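PDB 2JJQ: uncharacterized RNA methyltransferase pyrab10780 from Pyrococcus abyssi, which catalyses the S-adenosyl-L-methionine-dependent methylation of uridine 54 in tRNA at carbon 5, giving 5-methyluridine. Local coordinates for residues E115-P120 with E405-D410. Sequence-based numbering, arbitrary orientation.
Sequences EVEVVP and EIVALD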
loop_
_atom_site.group_PDB
_atom_site.type_symbol
_atom_site.label_atom_id
_atom_site.label_comp_id
_atom_site.label_asym_id
_atom_site.label_seq_id
_atom_site.Cartn_x
_atom_site.Cartn_y
_atom_site.Cartn_z
ATOM N N GLU A 115 0.130 24.882 -1.566
ATOM C CA GLU A 115 1.180 24.065 -2.173
ATOM C C GLU A 115 1.783 23.075 -1.142
ATOM O O GLU A 115 2.190 23.466 -0.021
ATOM C CB GLU A 115 2.274 25.000 -2.686
ATOM C CG GLU A 115 3.199 24.380 -3.709
ATOM C CD GLU A 115 2.541 24.302 -5.078
ATOM O OE1 GLU A 115 2.028 25.356 -5.547
ATOM O OE2 GLU A 115 2.537 23.193 -5.688
ATOM N N VAL A 116 1.877 21.822 -1.561
ATOM C CA VAL A 116 2.516 20.760 -0.774
ATOM C C VAL A 116 3.596 20.094 -1.619
ATOM O O VAL A 116 3.359 19.746 -2.755
ATOM C CB VAL A 116 1.471 19.735 -0.305
ATOM C CG1 VAL A 116 2.203 18.622 0.460
ATOM C CG2 VAL A 116 0.408 20.465 0.617
ATOM N N GLU A 117 4.812 20.006 -1.095
ATOM C CA GLU A 117 5.876 19.331 -1.820
ATOM C C GLU A 117 5.537 17.837 -1.905
ATOM O O GLU A 117 4.984 17.238 -0.941
ATOM C CB GLU A 117 7.214 19.538 -1.105
ATOM C CG GLU A 117 8.338 18.630 -1.622
ATOM C CD GLU A 117 9.619 18.688 -0.768
ATOM O OE1 GLU A 117 9.653 19.395 0.274
ATOM O OE2 GLU A 117 10.614 18.004 -1.163
ATOM N N VAL A 118 5.839 17.222 -3.039
ATOM C CA VAL A 118 5.688 15.773 -3.218
ATOM C C VAL A 118 7.076 15.126 -3.422
ATOM O O VAL A 118 7.753 15.381 -4.452
ATOM C CB VAL A 118 4.757 15.410 -4.391
ATOM C CG1 VAL A 118 4.557 13.895 -4.443
ATOM C CG2 VAL A 118 3.370 16.085 -4.231
ATOM N N VAL A 119 7.489 14.293 -2.485
ATOM C CA VAL A 119 8.810 13.642 -2.599
ATOM C C VAL A 119 8.718 12.434 -3.520
ATOM O O VAL A 119 7.866 11.559 -3.278
ATOM C CB VAL A 119 9.302 13.208 -1.197
ATOM C CG1 VAL A 119 10.688 12.494 -1.235
ATOM C CG2 VAL A 119 9.249 14.410 -0.219
ATOM N N PRO A 120 9.556 12.400 -4.578
ATOM C CA PRO A 120 9.556 11.283 -5.536
ATOM C C PRO A 120 9.941 10.009 -4.853
ATOM O O PRO A 120 10.723 10.017 -3.881
ATOM C CB PRO A 120 10.647 11.672 -6.575
ATOM C CG PRO A 120 10.968 13.113 -6.327
ATOM C CD PRO A 120 10.614 13.387 -4.883
ATOM N N GLU A 405 3.954 21.989 9.551
ATOM C CA GLU A 405 4.761 21.531 8.398
ATOM C C GLU A 405 3.970 20.420 7.737
ATOM O O GLU A 405 3.229 19.733 8.390
ATOM C CB GLU A 405 6.065 20.899 8.828
ATOM C CG GLU A 405 7.238 21.785 8.938
ATOM C CD GLU A 405 8.457 21.002 9.356
ATOM O OE1 GLU A 405 9.095 20.344 8.497
ATOM O OE2 GLU A 405 8.751 21.025 10.566
ATOM N N ILE A 406 4.141 20.258 6.434
ATOM C CA ILE A 406 3.467 19.156 5.721
ATOM C C ILE A 406 4.218 18.824 4.444
ATOM O O ILE A 406 4.710 19.738 3.727
ATOM C CB ILE A 406 1.980 19.513 5.399
ATOM C CG1 ILE A 406 1.228 18.323 4.813
ATOM C CG2 ILE A 406 1.897 20.670 4.418
ATOM C CD1 ILE A 406 -0.310 18.591 4.809
ATOM N N VAL A 407 4.324 17.528 4.147
ATOM C CA VAL A 407 4.928 17.076 2.911
ATOM C C VAL A 407 4.157 15.836 2.487
ATOM O O VAL A 407 3.574 15.178 3.319
ATOM C CB VAL A 407 6.400 16.703 3.160
ATOM C CG1 VAL A 407 7.135 16.629 1.872
ATOM C CG2 VAL A 407 7.027 17.778 3.991
ATOM N N ALA A 408 4.112 15.561 1.188
ATOM C CA ALA A 408 3.539 14.333 0.649
ATOM C C ALA A 408 4.681 13.493 0.134
ATOM O O ALA A 408 5.678 14.024 -0.363
ATOM C CB ALA A 408 2.602 14.622 -0.529
ATOM N N LEU A 409 4.567 12.196 0.305
ATOM C CA LEU A 409 5.615 11.261 -0.196
ATOM C C LEU A 409 4.902 10.409 -1.225
ATOM O O LEU A 409 3.778 9.932 -0.977
ATOM C CB LEU A 409 6.202 10.390 0.901
ATOM C CG LEU A 409 7.058 11.187 1.887
ATOM C CD1 LEU A 409 6.075 11.668 2.916
ATOM C CD2 LEU A 409 8.077 10.235 2.537
ATOM N N ASP A 410 5.503 10.284 -2.405
ATOM C CA ASP A 410 4.912 9.410 -3.403
ATOM C C ASP A 410 5.159 7.935 -3.018
ATOM O O ASP A 410 6.098 7.276 -3.495
ATOM C CB ASP A 410 5.405 9.711 -4.823
ATOM C CG ASP A 410 4.637 8.904 -5.847
ATOM O OD1 ASP A 410 3.503 8.509 -5.507
ATOM O OD2 ASP A 410 5.155 8.563 -6.932
HETATM O O HOH W 1 5.398 20.897 1.531
#
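Val118 and Val119 pair in parallel with Ala408 and Leu409, and the short strand 117-119 extends the methyltransferase sheet beside strand 403-409, as an eighth strand beyond the seven of the class I fold. This chain segment precedes the rest of that sheet in sequence by more than 170 residues.

Three backbone hydrogen bonds join the strands, all nearly straight. Ala408 N donates to Glu117 O at 2.8 Å, and Val119 N donates to Ala408 O at 2.8 Å. Asp410 N closes the series on Val119 O at 2.8 Å. Val119 O also accepts from Gln277 NE2. Toward Ile406 the strands splay apart. There a water bridges Glu117 N and Ile406 O, accepting from the first and donating to the second at 2.6 Å.

Apolar contacts lie on both faces. Val118 CG2 meets Ala408 CB at 4.1 Å, on the face covered by helix 97-112. Val116 reaches across the splayed end, with CG1 over the backbone at Ala408 N and CG2 against Ile406 CG2. On the other face, near helix 275-288, Val119 CG2 touches Val407 CG1 at 3.7 Å. Leu409 also lies there, close to Glu419, the predicted proton acceptor. Glu117 runs extended beside Val407.

The polar end of Asp410 turns to helix 97-112. With CG anti to the backbone N (chi1 -173°), the carboxylate reaches Tyr97 OH, hydrogen-bonded to OD2, and Lys104, which forms a salt bridge with OD1. Asp410 CB rests 3.4 Å from Val119 O.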